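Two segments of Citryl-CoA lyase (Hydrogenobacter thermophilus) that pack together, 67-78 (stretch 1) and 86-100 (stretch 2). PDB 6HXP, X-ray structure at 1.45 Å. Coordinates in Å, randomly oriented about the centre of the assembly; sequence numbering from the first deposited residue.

Stretch 1, residues 67-78: APPSAIAARSVA
Stretch 2 (86-100) VGVAAGVLAFGSAHG

The helix that begins at P69 and the helix that already runs through V86 belong to one chain and lie nearly antiparallel, with 152° between their N-to-C directions and axes approaching to 7.1 Å. The CA atoms of S70 and G91 lie 4.2 Å apart and set the register. Helical phi/psi values near -62/-43 describe both segments; P68, at -68/157, occupies the N-cap position of the first, and its carbonyl O accepts the first helical hydrogen bond, from I72 N (3.1 Å). The contact buries 457 Å², and S70, H99 and V77 cover the most surface.

S70 anchors one end. Its CA-to-CB bond points toward the second stretch, and a p rotamer (chi1 47°) brings S70 OG to 2.7 Å from H99 NE2, near the plane of the imidazole. This is the one hydrogen bond across the interface; either group could be the donor. H99 reaches it from beyond the second helix. F95 (phi/psi -78/68) leads into a type I turn from G96 to H99, closed by H99 N to G96 O (3.1 Å). H99 itself is extended in phi (-148/53), with chi1 -171° (t) and chi2 31°. One face of its ring is covered by P69, whose CG lies 4.0 Å from H99 CD2, while P68 CB approaches H99 NE2 to 3.8 Å. F95 (chi1 -56°, m; chi2 -40°) points sideways at CB, but its ring end comes nearer, placing CE1 3.5 Å from S70 CB. The small A94 fits against the start of the first helix, its CB 3.5 Å from S70 CA.

Between the two ends, glycine and alanine let the backbones come close. G91 CA makes a CA-H...O contact with S70 O at 3.4 Å, and A74 CA makes another with G87 O at 3.2 Å. A CB on G91 would sit 3.3 Å from both S70 O and A74 CB, and one on G87 would be 3.1 Å from A74 O, so both positions are tight for any side chain. A74 points sideways, its CB also 3.2 Å from G87 O.

V77 closes the other end with purely apolar packing. It points toward the second helix in the t rotamer (chi1 166°), setting CG2 3.5 Å from A90 CB and CG1 3.7 Å from CG1 of V86, itself t (176°). V77 CG1 also lies 3.9 Å from G87 CA, its branched side chain filling the space beside the glycine.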

# COMPACT_ATOMS: atom_id res chain seq x y z
N ALA A 67 -12.21 -14.74 5.56
CA ALA A 67 -12.85 -13.86 6.49
C ALA A 67 -12.05 -12.72 7.10
O ALA A 67 -12.67 -11.72 7.40
CB ALA A 67 -13.48 -14.65 7.61
N PRO A 68 -10.73 -12.82 7.33
CA PRO A 68 -10.02 -11.73 8.01
C PRO A 68 -9.96 -10.47 7.16
O PRO A 68 -9.97 -10.55 5.95
CB PRO A 68 -8.63 -12.28 8.23
CG PRO A 68 -8.62 -13.70 7.85
CD PRO A 68 -9.88 -14.01 7.09
N PRO A 69 -9.78 -9.32 7.80
CA PRO A 69 -9.72 -8.06 7.02
C PRO A 69 -8.57 -8.01 6.02
O PRO A 69 -8.70 -7.32 5.01
CB PRO A 69 -9.61 -6.96 8.08
CG PRO A 69 -9.24 -7.64 9.35
CD PRO A 69 -9.76 -9.06 9.25
N SER A 70 -7.47 -8.72 6.25
CA SER A 70 -6.38 -8.82 5.29
C SER A 70 -6.86 -9.47 4.01
O SER A 70 -6.51 -9.03 2.92
CB SER A 70 -5.22 -9.60 5.89
OG SER A 70 -5.68 -10.79 6.53
N ALA A 71 -7.61 -10.59 4.12
CA ALA A 71 -8.09 -11.21 2.89
C ALA A 71 -9.11 -10.37 2.19
O ALA A 71 -9.16 -10.31 0.95
CB ALA A 71 -8.62 -12.60 3.19
N ILE A 72 -9.99 -9.73 2.95
CA ILE A 72 -11.01 -8.87 2.37
C ILE A 72 -10.32 -7.73 1.61
O ILE A 72 -10.69 -7.42 0.48
CB ILE A 72 -11.93 -8.29 3.47
CG1 ILE A 72 -12.71 -9.43 4.15
CG2 ILE A 72 -12.86 -7.21 2.87
CD1 ILE A 72 -13.58 -8.91 5.31
N ALA A 73 -9.35 -7.09 2.25
CA ALA A 73 -8.65 -5.96 1.60
C ALA A 73 -7.90 -6.41 0.35
O ALA A 73 -7.96 -5.76 -0.69
CB ALA A 73 -7.69 -5.28 2.58
N ALA A 74 -7.15 -7.51 0.46
CA ALA A 74 -6.39 -8.01 -0.69
C ALA A 74 -7.27 -8.32 -1.88
O ALA A 74 -6.98 -7.95 -3.01
CB ALA A 74 -5.62 -9.27 -0.30
N ARG A 75 -8.37 -9.04 -1.62
CA ARG A 75 -9.26 -9.41 -2.70
C ARG A 75 -10.06 -8.23 -3.25
O ARG A 75 -10.30 -8.18 -4.45
CB ARG A 75 -10.20 -10.54 -2.23
CG ARG A 75 -9.41 -11.80 -1.89
CD ARG A 75 -10.27 -12.97 -1.40
NE ARG A 75 -10.89 -13.57 -2.56
CZ ARG A 75 -10.88 -14.85 -2.98
NH1 ARG A 75 -10.26 -15.83 -2.26
NH2 ARG A 75 -11.50 -15.17 -4.09
N SER A 76 -10.42 -7.27 -2.42
CA SER A 76 -11.13 -6.06 -2.87
C SER A 76 -10.19 -5.23 -3.76
O SER A 76 -10.60 -4.78 -4.82
CB SER A 76 -11.63 -5.22 -1.70
OG SER A 76 -12.58 -5.97 -0.97
N VAL A 77 -8.93 -5.06 -3.37
CA VAL A 77 -7.97 -4.36 -4.23
C VAL A 77 -7.78 -5.11 -5.57
O VAL A 77 -7.80 -4.49 -6.62
CB VAL A 77 -6.67 -4.11 -3.47
CG1 VAL A 77 -5.54 -3.72 -4.40
CG2 VAL A 77 -6.90 -3.02 -2.43
N ALA A 78 -7.67 -6.44 -5.53
CA ALA A 78 -7.57 -7.21 -6.75
C ALA A 78 -8.81 -6.98 -7.63
O ALA A 78 -8.69 -6.78 -8.85
CB ALA A 78 -7.48 -8.69 -6.41
N VAL A 86 -0.06 -5.89 -6.00
CA VAL A 86 -0.81 -4.80 -5.41
C VAL A 86 -1.88 -5.34 -4.45
O VAL A 86 -2.02 -4.85 -3.33
CB VAL A 86 -1.40 -3.93 -6.52
CG1 VAL A 86 -2.28 -2.81 -5.94
CG2 VAL A 86 -0.32 -3.33 -7.41
N GLY A 87 -2.59 -6.41 -4.84
CA GLY A 87 -3.54 -7.01 -3.93
C GLY A 87 -2.86 -7.59 -2.70
O GLY A 87 -3.32 -7.44 -1.57
N VAL A 88 -1.70 -8.29 -2.91
CA VAL A 88 -1.04 -8.87 -1.75
C VAL A 88 -0.60 -7.79 -0.78
O VAL A 88 -0.76 -7.90 0.43
CB VAL A 88 0.15 -9.74 -2.19
CG1 VAL A 88 1.01 -10.17 -1.00
CG2 VAL A 88 -0.35 -10.96 -2.97
N ALA A 89 -0.02 -6.71 -1.31
CA ALA A 89 0.40 -5.60 -0.46
C ALA A 89 -0.73 -5.04 0.35
O ALA A 89 -0.56 -4.74 1.53
CB ALA A 89 1.02 -4.49 -1.31
N ALA A 90 -1.93 -4.92 -0.24
CA ALA A 90 -3.08 -4.41 0.51
C ALA A 90 -3.43 -5.30 1.67
O ALA A 90 -3.77 -4.84 2.76
CB ALA A 90 -4.26 -4.26 -0.43
N GLY A 91 -3.29 -6.61 1.47
CA GLY A 91 -3.48 -7.54 2.57
C GLY A 91 -2.51 -7.34 3.71
O GLY A 91 -2.87 -7.35 4.88
N VAL A 92 -1.25 -7.16 3.36
CA VAL A 92 -0.19 -6.92 4.34
C VAL A 92 -0.45 -5.65 5.14
O VAL A 92 -0.20 -5.59 6.35
CB VAL A 92 1.19 -6.94 3.67
CG1 VAL A 92 2.32 -6.59 4.66
CG2 VAL A 92 1.45 -8.31 3.02
N LEU A 93 -1.00 -4.63 4.50
CA LEU A 93 -1.34 -3.41 5.22
C LEU A 93 -2.30 -3.67 6.33
O LEU A 93 -2.27 -2.95 7.31
CB LEU A 93 -1.97 -2.38 4.28
CG LEU A 93 -1.03 -1.79 3.23
CD1 LEU A 93 -1.82 -0.81 2.33
CD2 LEU A 93 0.16 -1.10 3.88
N ALA A 94 -3.19 -4.65 6.20
CA ALA A 94 -4.20 -4.89 7.23
C ALA A 94 -3.65 -5.50 8.49
O ALA A 94 -4.38 -5.56 9.49
CB ALA A 94 -5.29 -5.82 6.69
N PHE A 95 -2.38 -5.95 8.51
CA PHE A 95 -1.79 -6.56 9.71
C PHE A 95 -1.38 -5.51 10.74
O PHE A 95 -0.17 -5.33 11.02
CB PHE A 95 -0.61 -7.45 9.34
CG PHE A 95 -0.86 -8.55 8.34
CD1 PHE A 95 -2.03 -9.28 8.38
CD2 PHE A 95 0.13 -8.92 7.44
CE1 PHE A 95 -2.23 -10.35 7.48
CE2 PHE A 95 -0.05 -9.99 6.58
CZ PHE A 95 -1.21 -10.68 6.60
N GLY A 96 -2.37 -4.86 11.31
CA GLY A 96 -2.16 -3.81 12.28
C GLY A 96 -2.20 -4.30 13.70
O GLY A 96 -1.97 -5.48 13.98
N SER A 97 -2.49 -3.36 14.60
CA SER A 97 -2.52 -3.66 16.02
C SER A 97 -3.48 -4.76 16.43
O SER A 97 -3.18 -5.52 17.38
CB SER A 97 -2.79 -2.42 16.84
OG SER A 97 -4.06 -1.86 16.53
N ALA A 98 -4.58 -4.91 15.68
CA ALA A 98 -5.59 -5.92 15.98
C ALA A 98 -5.47 -7.18 15.11
O ALA A 98 -6.28 -8.10 15.22
CB ALA A 98 -6.97 -5.31 15.76
N HIS A 99 -4.46 -7.24 14.24
CA HIS A 99 -4.28 -8.31 13.29
C HIS A 99 -2.78 -8.54 13.04
O HIS A 99 -2.31 -8.62 11.92
CB HIS A 99 -5.07 -7.96 12.01
CG HIS A 99 -5.19 -9.02 10.95
ND1 HIS A 99 -5.21 -10.38 11.27
CD2 HIS A 99 -5.45 -8.89 9.64
CE1 HIS A 99 -5.45 -11.01 10.12
NE2 HIS A 99 -5.57 -10.16 9.11
N GLY A 100 -2.06 -8.74 14.14
CA GLY A 100 -0.62 -9.05 14.07
C GLY A 100 0.22 -8.38 15.13
O GLY A 100 1.24 -8.93 15.56